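Local structure of ribonucleoside-diphosphate reductase (Pseudomonas aeruginosa, 5IM3) at residues 630-639 with 652-660; 370-378 with 592-603. The protein probably catalyses the thioredoxin-dependent reduction of ribonucleoside diphosphates to deoxyribonucleotides for DNA synthesis, and binds dATP as an allosteric enzyme. All coordinates share one frame; numbering follows the deposited sequence. Where two conformers were deposited one is given.

Contact 1 of 2, residues 630-639 with 652-660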
loop_
_atom_site.group_PDB
_atom_site.type_symbol
_atom_site.label_atom_id
_atom_site.label_comp_id
_atom_site.label_asym_id
_atom_site.label_seq_id
_atom_site.Cartn_x
_atom_site.Cartn_y
_atom_site.Cartn_z
ATOM N N ALA A 630 -1.104 7.396 57.231
ATOM C CA ALA A 630 -0.457 7.705 55.960
ATOM C C ALA A 630 -0.284 9.209 55.788
ATOM O O ALA A 630 0.803 9.685 55.444
ATOM C CB ALA A 630 -1.274 7.124 54.808
ATOM N N VAL A 631 -1.352 9.974 56.022
ATOM C CA VAL A 631 -1.282 11.421 55.842
ATOM C C VAL A 631 -0.249 12.023 56.785
ATOM O O VAL A 631 0.510 12.921 56.404
ATOM C CB VAL A 631 -2.673 12.053 56.041
ATOM C CG1 VAL A 631 -2.585 13.578 56.005
ATOM C CG2 VAL A 631 -3.643 11.552 54.975
ATOM N N ARG A 632 -0.201 11.543 58.030
ATOM C CA ARG A 632 0.788 12.056 58.971
ATOM C C ARG A 632 2.202 11.802 58.465
ATOM O O ARG A 632 3.050 12.702 58.481
ATOM C CB ARG A 632 0.593 11.423 60.347
ATOM C CG ARG A 632 1.476 12.039 61.423
ATOM C CD ARG A 632 1.325 11.328 62.762
ATOM N NE ARG A 632 2.036 12.027 63.827
ATOM C CZ ARG A 632 1.510 12.993 64.573
ATOM N NH1 ARG A 632 0.257 13.385 64.381
ATOM N NH2 ARG A 632 2.240 13.572 65.520
ATOM N N MET A 633 2.475 10.578 58.010
ATOM C CA MET A 633 3.793 10.269 57.466
ATOM C C MET A 633 4.131 11.183 56.296
ATOM O O MET A 633 5.270 11.652 56.173
ATOM C CB MET A 633 3.848 8.805 57.036
ATOM C CG MET A 633 3.676 7.832 58.191
ATOM S SD MET A 633 3.466 6.125 57.659
ATOM C CE MET A 633 5.042 5.787 56.884
ATOM N N LEU A 634 3.155 11.457 55.428
ATOM C CA LEU A 634 3.413 12.334 54.289
ATOM C C LEU A 634 3.657 13.766 54.743
ATOM O O LEU A 634 4.503 14.466 54.176
ATOM C CB LEU A 634 2.249 12.272 53.299
ATOM C CG LEU A 634 2.130 10.981 52.482
ATOM C CD1 LEU A 634 0.905 11.022 51.575
ATOM C CD2 LEU A 634 3.388 10.725 51.656
ATOM N N ASP A 635 2.934 14.222 55.768
ATOM C CA ASP A 635 3.184 15.560 56.287
ATOM C C ASP A 635 4.575 15.649 56.901
ATOM O O ASP A 635 5.247 16.681 56.785
ATOM C CB ASP A 635 2.115 15.942 57.309
ATOM C CG ASP A 635 2.042 17.443 57.540
ATOM O OD1 ASP A 635 1.957 18.194 56.546
ATOM O OD2 ASP A 635 2.079 17.876 58.708
ATOM N N ASN A 636 5.029 14.571 57.548
ATOM C CA ASN A 636 6.387 14.543 58.083
ATOM C C ASN A 636 7.420 14.651 56.969
ATOM O O ASN A 636 8.462 15.296 57.139
ATOM C CB ASN A 636 6.610 13.261 58.884
ATOM C CG ASN A 636 5.918 13.280 60.232
ATOM O OD1 ASN A 636 5.023 14.089 60.478
ATOM N ND2 ASN A 636 6.336 12.386 61.117
ATOM N N VAL A 637 7.152 14.020 55.823
ATOM C CA VAL A 637 8.101 14.048 54.712
ATOM C C VAL A 637 8.497 15.481 54.382
ATOM O O VAL A 637 9.651 15.759 54.036
ATOM C CB VAL A 637 7.504 13.329 53.487
ATOM C CG1 VAL A 637 8.246 13.719 52.210
ATOM C CG2 VAL A 637 7.554 11.825 53.685
ATOM N N ILE A 638 7.546 16.411 54.491
ATOM C CA ILE A 638 7.802 17.802 54.128
ATOM C C ILE A 638 8.911 18.387 54.991
ATOM O O ILE A 638 9.802 19.089 54.498
ATOM C CB ILE A 638 6.506 18.626 54.249
ATOM C CG1 ILE A 638 5.360 17.926 53.494
ATOM C CG2 ILE A 638 6.747 20.065 53.788
ATOM C CD1 ILE A 638 4.808 18.681 52.333
ATOM N N ASP A 639 8.867 18.119 56.297
ATOM C CA ASP A 639 9.826 18.707 57.224
ATOM C C ASP A 639 11.185 18.024 57.166
ATOM O O ASP A 639 12.212 18.688 57.344
ATOM C CB ASP A 639 9.281 18.638 58.650
ATOM C CG ASP A 639 7.955 19.355 58.805
ATOM O OD1 ASP A 639 7.730 20.359 58.098
ATOM O OD2 ASP A 639 7.138 18.912 59.637
ATOM N N ASN A 652 6.963 23.911 49.489
ATOM C CA ASN A 652 6.556 22.824 50.372
ATOM C C ASN A 652 6.198 23.351 51.755
ATOM O O ASN A 652 5.175 22.960 52.323
ATOM C CB ASN A 652 7.664 21.777 50.463
ATOM C CG ASN A 652 7.264 20.441 49.863
ATOM O OD1 ASN A 652 6.279 20.339 49.127
ATOM N ND2 ASN A 652 8.039 19.411 50.167
ATOM N N PHE A 653 7.012 24.262 52.298
ATOM C CA PHE A 653 6.738 24.819 53.621
ATOM C C PHE A 653 5.517 25.728 53.610
ATOM O O PHE A 653 4.777 25.779 54.599
ATOM C CB PHE A 653 7.951 25.599 54.137
ATOM C CG PHE A 653 9.092 24.734 54.616
ATOM C CD1 PHE A 653 9.090 23.361 54.417
ATOM C CD2 PHE A 653 10.168 25.305 55.284
ATOM C CE1 PHE A 653 10.141 22.579 54.867
ATOM C CE2 PHE A 653 11.219 24.527 55.734
ATOM C CZ PHE A 653 11.207 23.164 55.525
ATOM N N LYS A 654 5.289 26.453 52.511
ATOM C CA LYS A 654 4.175 27.396 52.454
ATOM C C LYS A 654 2.838 26.668 52.380
ATOM O O LYS A 654 1.890 27.017 53.093
ATOM C CB LYS A 654 4.335 28.323 51.247
ATOM C CG LYS A 654 4.821 29.729 51.563
ATOM C CD LYS A 654 5.214 30.455 50.280
ATOM C CE LYS A 654 5.411 31.942 50.498
ATOM N NZ LYS A 654 4.116 32.670 50.627
ATOM N N HIS A 655 2.747 25.649 51.521
ATOM C CA HIS A 655 1.473 25.043 51.157
ATOM C C HIS A 655 1.309 23.609 51.631
ATOM O O HIS A 655 0.172 23.136 51.728
ATOM C CB HIS A 655 1.296 25.077 49.632
ATOM C CG HIS A 655 1.650 26.392 49.014
ATOM N ND1 HIS A 655 1.043 27.573 49.382
ATOM C CD2 HIS A 655 2.552 26.715 48.056
ATOM C CE1 HIS A 655 1.554 28.568 48.678
ATOM N NE2 HIS A 655 2.472 28.073 47.866
ATOM N N ARG A 656 2.402 22.909 51.906
ATOM C CA ARG A 656 2.369 21.549 52.433
ATOM C C ARG A 656 1.424 20.630 51.657
ATOM O O ARG A 656 0.530 20.010 52.245
ATOM C CB ARG A 656 2.001 21.556 53.912
ATOM C CG ARG A 656 2.812 22.521 54.776
ATOM C CD ARG A 656 2.630 22.214 56.262
ATOM N NE ARG A 656 3.204 20.914 56.603
ATOM C CZ ARG A 656 4.464 20.728 56.989
ATOM N NH1 ARG A 656 5.291 21.758 57.106
ATOM N NH2 ARG A 656 4.899 19.507 57.265
ATOM N N PRO A 657 1.598 20.505 50.344
ATOM C CA PRO A 657 0.827 19.504 49.604
ATOM C C PRO A 657 1.413 18.115 49.779
ATOM O O PRO A 657 2.624 17.932 49.911
ATOM C CB PRO A 657 0.950 19.972 48.150
ATOM C CG PRO A 657 2.281 20.631 48.101
ATOM C CD PRO A 657 2.475 21.285 49.449
ATOM N N VAL A 658 0.521 17.126 49.787
ATOM C CA VAL A 658 0.904 15.724 49.760
ATOM C C VAL A 658 0.064 15.040 48.693
ATOM O O VAL A 658 -0.901 15.603 48.174
ATOM C CB VAL A 658 0.732 15.031 51.134
ATOM C CG1 VAL A 658 1.581 15.734 52.196
ATOM C CG2 VAL A 658 -0.732 14.999 51.552
ATOM N N GLY A 659 0.449 13.809 48.363
ATOM C CA GLY A 659 -0.274 13.031 47.375
ATOM C C GLY A 659 -0.456 11.586 47.790
ATOM O O GLY A 659 0.402 10.743 47.515
ATOM N N LEU A 660 -1.569 11.291 48.456
ATOM C CA LEU A 660 -1.893 9.933 48.879
ATOM C C LEU A 660 -2.679 9.240 47.772
ATOM O O LEU A 660 -3.772 9.691 47.408
ATOM C CB LEU A 660 -2.696 9.946 50.181
ATOM C CG LEU A 660 -3.114 8.586 50.748
ATOM C CD1 LEU A 660 -1.906 7.799 51.223
ATOM C CD2 LEU A 660 -4.113 8.759 51.878
#
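Arg656 reaches from the end of helix 646-655 to the flank of the preceding helix, 620-640, and binds Asp635 and Asp639, two acids one helical turn apart. Its NE points to Asp635 OD1 at 3.0 Å with a fairly straight bond (162°) that lies in the guanidinium plane and meets the syn side of the carboxylate. NH1 and NH2 close end-on over a single oxygen, Asp639 OD1, at 3.0 and 3.1 Å, the second coming from above the carboxylate plane. NH2 also makes a weak bond to the carbonyl O of Asp635. A bend at chi3 (66°) helps bring NE to Asp635 and both NH1 and NH2 to Asp639, and all three nitrogens find acceptors. Ile638, placed between the two acids, packs CG2 over the rim of one face of the group, 3.8 Å above its plane. An arginine suits this buried place because it is long, flat and rich in N-H groups.

Asp635 has further partners: Asn763 ND2 donates to OD1, while Arg707 and Arg762 make salt bridges to OD2. Tyr643 OH bonds both Ile638 O and Asn652 ND2, and the same carbonyl also sits at the edge of the Phe653 ring, 3.5 Å from CE1.

Positive phi at Arg656 ends helix 646-655. Pro657, which has no N-H to satisfy, leads on to strand 659-663. From Val658 onward the contact turns apolar: Leu634 CB meets Val658 CG1 at 3.7 Å, and Ala630 CB, small enough for close approach, meets Leu660 CD1 at 3.7 Å.

With Asp635 facing Arg656, Arg707 and Arg762, it and Arg656 would probably both stay charged; polar bonds hold the C-terminal part of helix 620-640, hydrocarbon the turns before it.

Contact 2 of 2, residues 370-378 with 592-603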
loop_
_atom_site.group_PDB
_atom_site.type_symbol
_atom_site.label_atom_id
_atom_site.label_comp_id
_atom_site.label_asym_id
_atom_site.label_seq_id
_atom_site.Cartn_x
_atom_site.Cartn_y
_atom_site.Cartn_z
ATOM N N LEU A 370 13.632 12.704 50.263
ATOM C CA LEU A 370 12.396 11.955 50.462
ATOM C C LEU A 370 11.374 12.172 49.356
ATOM O O LEU A 370 10.470 11.342 49.196
ATOM C CB LEU A 370 11.765 12.331 51.808
ATOM C CG LEU A 370 12.641 12.069 53.035
ATOM C CD1 LEU A 370 11.898 12.440 54.304
ATOM C CD2 LEU A 370 13.095 10.619 53.086
ATOM N N SER A 371 11.491 13.257 48.596
ATOM C CA SER A 371 10.617 13.528 47.465
ATOM C C SER A 371 11.480 13.845 46.255
ATOM O O SER A 371 12.477 14.565 46.368
ATOM C CB SER A 371 9.668 14.695 47.757
ATOM O OG SER A 371 8.908 14.451 48.928
ATOM N N SER A 372 11.095 13.309 45.096
ATOM C CA SER A 372 11.910 13.459 43.896
ATOM C C SER A 372 11.069 13.824 42.676
ATOM O O SER A 372 11.427 13.475 41.547
ATOM C CB SER A 372 12.701 12.178 43.624
ATOM O OG SER A 372 11.832 11.092 43.354
ATOM N N CYS A 373 9.957 14.536 42.890
ATOM C CA CYS A 373 9.006 14.917 41.849
ATOM C C CYS A 373 8.757 16.415 41.949
ATOM O O CYS A 373 8.392 16.908 43.021
ATOM C CB CYS A 373 7.690 14.136 42.012
ATOM S SG CYS A 373 6.214 14.723 41.079
ATOM N N TYR A 374 8.948 17.138 40.843
ATOM C CA TYR A 374 8.877 18.595 40.880
ATOM C C TYR A 374 8.171 19.147 39.652
ATOM O O TYR A 374 8.170 18.533 38.582
ATOM C CB TYR A 374 10.275 19.228 40.960
ATOM C CG TYR A 374 11.181 18.608 41.993
ATOM C CD1 TYR A 374 11.184 19.057 43.304
ATOM C CD2 TYR A 374 12.034 17.571 41.652
ATOM C CE1 TYR A 374 12.016 18.487 44.247
ATOM C CE2 TYR A 374 12.864 16.999 42.579
ATOM C CZ TYR A 374 12.854 17.456 43.876
ATOM O OH TYR A 374 13.690 16.871 44.792
ATOM N N LEU A 375 7.587 20.335 39.822
ATOM C CA LEU A 375 6.963 21.094 38.749
ATOM C C LEU A 375 7.571 22.490 38.717
ATOM O O LEU A 375 7.768 23.113 39.765
ATOM C CB LEU A 375 5.439 21.209 38.925
ATOM C CG LEU A 375 4.593 19.931 38.867
ATOM C CD1 LEU A 375 4.690 19.121 40.158
ATOM C CD2 LEU A 375 3.141 20.288 38.566
ATOM N N THR A 376 7.861 22.978 37.513
ATOM C CA THR A 376 8.438 24.302 37.330
ATOM C C THR A 376 7.696 25.034 36.223
ATOM O O THR A 376 6.978 24.436 35.419
ATOM C CB THR A 376 9.929 24.241 36.970
ATOM O OG1 THR A 376 10.080 23.770 35.624
ATOM C CG2 THR A 376 10.689 23.318 37.919
ATOM N N THR A 377 7.888 26.349 36.194
ATOM C CA THR A 377 7.399 27.201 35.118
ATOM C C THR A 377 8.559 28.067 34.651
ATOM O O THR A 377 9.298 28.614 35.476
ATOM C CB THR A 377 6.210 28.059 35.577
ATOM O OG1 THR A 377 5.791 28.911 34.507
ATOM C CG2 THR A 377 6.571 28.907 36.792
ATOM N N VAL A 378 8.732 28.168 33.341
ATOM C CA VAL A 378 9.900 28.812 32.741
ATOM C C VAL A 378 9.525 30.238 32.351
ATOM O O VAL A 378 8.541 30.425 31.624
ATOM C CB VAL A 378 10.411 28.032 31.517
ATOM C CG1 VAL A 378 11.738 28.603 31.043
ATOM C CG2 VAL A 378 10.562 26.559 31.845
ATOM N N LEU A 592 -0.173 21.311 41.043
ATOM C CA LEU A 592 0.276 22.264 42.047
ATOM C C LEU A 592 0.730 23.558 41.379
ATOM O O LEU A 592 1.169 23.561 40.226
ATOM C CB LEU A 592 1.423 21.680 42.879
ATOM C CG LEU A 592 1.122 20.400 43.663
ATOM C CD1 LEU A 592 2.397 19.857 44.293
ATOM C CD2 LEU A 592 0.064 20.647 44.727
ATOM N N ASN A 593 0.630 24.658 42.125
ATOM C CA ASN A 593 1.027 25.965 41.618
ATOM C C ASN A 593 2.543 26.076 41.494
ATOM O O ASN A 593 3.302 25.468 42.251
ATOM C CB ASN A 593 0.525 27.078 42.538
ATOM C CG ASN A 593 -0.983 27.198 42.549
ATOM O OD1 ASN A 593 -1.669 26.666 41.678
ATOM N ND2 ASN A 593 -1.508 27.914 43.538
ATOM N N THR A 594 2.980 26.887 40.530
ATOM C CA THR A 594 4.387 27.225 40.371
ATOM C C THR A 594 4.516 28.712 40.077
ATOM O O THR A 594 3.583 29.343 39.575
ATOM C CB THR A 594 5.049 26.424 39.240
ATOM O OG1 THR A 594 4.234 26.484 38.063
ATOM C CG2 THR A 594 5.238 24.971 39.655
ATOM N N ASN A 595 5.677 29.271 40.405
ATOM C CA ASN A 595 5.980 30.640 40.012
ATOM C C ASN A 595 7.481 30.873 40.147
ATOM O O ASN A 595 8.261 29.941 40.365
ATOM C CB ASN A 595 5.166 31.653 40.831
ATOM C CG ASN A 595 5.495 31.623 42.313
ATOM O OD1 ASN A 595 6.664 31.599 42.711
ATOM N ND2 ASN A 595 4.458 31.640 43.139
ATOM N N LYS A 596 7.868 32.138 40.001
ATOM C CA LYS A 596 9.258 32.566 40.090
ATOM C C LYS A 596 9.960 31.990 41.321
ATOM O O LYS A 596 11.150 31.658 41.269
ATOM C CB LYS A 596 9.267 34.097 40.108
ATOM C CG LYS A 596 10.605 34.783 40.113
ATOM C CD LYS A 596 10.419 36.289 39.858
ATOM C CE LYS A 596 9.654 36.994 40.983
ATOM N NZ LYS A 596 10.516 37.257 42.163
ATOM N N ASP A 597 9.236 31.852 42.433
ATOM C CA ASP A 597 9.842 31.474 43.708
ATOM C C ASP A 597 9.283 30.168 44.262
ATOM O O ASP A 597 9.486 29.868 45.441
ATOM C CB ASP A 597 9.652 32.596 44.730
ATOM C CG ASP A 597 10.330 33.888 44.309
ATOM O OD1 ASP A 597 11.552 33.859 44.038
ATOM O OD2 ASP A 597 9.640 34.931 44.245
ATOM N N GLU A 598 8.595 29.377 43.440
ATOM C CA GLU A 598 7.943 28.159 43.915
ATOM C C GLU A 598 8.121 27.058 42.881
ATOM O O GLU A 598 7.526 27.106 41.801
ATOM C CB GLU A 598 6.461 28.402 44.200
ATOM C CG GLU A 598 6.222 29.308 45.403
ATOM C CD GLU A 598 4.756 29.428 45.766
ATOM O OE1 GLU A 598 4.377 30.457 46.364
ATOM O OE2 GLU A 598 3.984 28.496 45.450
ATOM N N ILE A 599 8.943 26.074 43.219
ATOM C CA ILE A 599 9.012 24.807 42.507
ATOM C C ILE A 599 8.211 23.807 43.329
ATOM O O ILE A 599 8.594 23.462 44.451
ATOM C CB ILE A 599 10.467 24.361 42.303
ATOM C CG1 ILE A 599 11.125 25.252 41.232
ATOM C CG2 ILE A 599 10.546 22.891 41.918
ATOM C CD1 ILE A 599 12.603 24.988 41.009
ATOM N N ALA A 600 7.083 23.353 42.786
ATOM C CA ALA A 600 6.209 22.452 43.525
ATOM C C ALA A 600 6.869 21.087 43.697
ATOM O O ALA A 600 7.570 20.602 42.805
ATOM C CB ALA A 600 4.873 22.301 42.806
ATOM N N VAL A 601 6.643 20.475 44.858
ATOM C CA VAL A 601 7.252 19.203 45.226
ATOM C C VAL A 601 6.136 18.200 45.491
ATOM O O VAL A 601 5.199 18.496 46.243
ATOM C CB VAL A 601 8.152 19.343 46.469
ATOM C CG1 VAL A 601 8.983 18.084 46.671
ATOM C CG2 VAL A 601 9.045 20.571 46.358
ATOM N N CYS A 602 6.241 17.017 44.888
ATOM C CA CYS A 602 5.255 15.958 45.083
ATOM C C CYS A 602 5.753 15.004 46.162
ATOM O O CYS A 602 6.782 14.340 45.986
ATOM C CB CYS A 602 4.986 15.190 43.791
ATOM S SG CYS A 602 5.306 16.119 42.267
ATOM N N ASN A 603 5.023 14.935 47.269
ATOM C CA ASN A 603 5.336 14.039 48.377
ATOM C C ASN A 603 4.266 12.947 48.393
ATOM O O ASN A 603 3.092 13.227 48.664
ATOM C CB ASN A 603 5.394 14.821 49.687
ATOM C CG ASN A 603 6.029 16.205 49.513
ATOM O OD1 ASN A 603 7.241 16.330 49.333
ATOM N ND2 ASN A 603 5.204 17.246 49.564
#
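Cys373 and Cys602 join two antiparallel strands of the ten-stranded alpha-beta barrel that characterises ribonucleotide reductases. In the conformer described they form a disulfide, consistent with the redox-active pair oxidised at each turnover and re-reduced, in class I enzymes, through C-terminal cysteines that thioredoxin serves. Cys373 SG stands anti to its own N (chi1 166°), which carries it over to Cys602 SG at 2.0 Å.

Backbone bonds hold the register. Cys602 N donates to Cys373 O at 2.9 Å, and Leu375 pairs with Ala600 through a bond from Leu375 N to Ala600 O and a weak return bond. The next pair, Tyr374 with Val601, is non-hydrogen-bonded, and Tyr374 CA lies 3.1 Å from Ala600 O in a CA-H...O contact.

Apolar side chains meet on both faces of the strand pair. On one, Tyr374 runs alongside Val601, with CE1 3.9 Å from CG1; on the other, Leu375 rests on the small Ala600, while its CD1 packs against Cys602 SG at 3.7 Å. Beta-branched residues such as Val601 suit the extended backbone.

Beyond the disulfide, Ser371 OG donates in the carbonyl plane to a lone pair of Asn603 OD1, at an unusually short 2.5 Å whose exact value is doubtful.

In the fold
From the N terminus, strand 373-377 comes first, and contact 2 closes a long loop of 213 residues when 592-603 returns antiparallel to it. Contact 1 opens only later and closes over 12 residues, so the two stand in series, neither nesting nor crossing. The crossover from strand 600-608 through helices 620-640 and 646-655 to strand 659-663, parallel to 600-608 and its neighbour in the sheet, contains contact 1. Asn603 joins the two contacts directly, with probable hydrogen bonds from its ND2 to Pro657 O and from Gly659 N to its O. Contact 2 thus pairs barrel strands, while contact 1 packs helix 620-640 against the end of helix 646-655 and the start of strand 659-663.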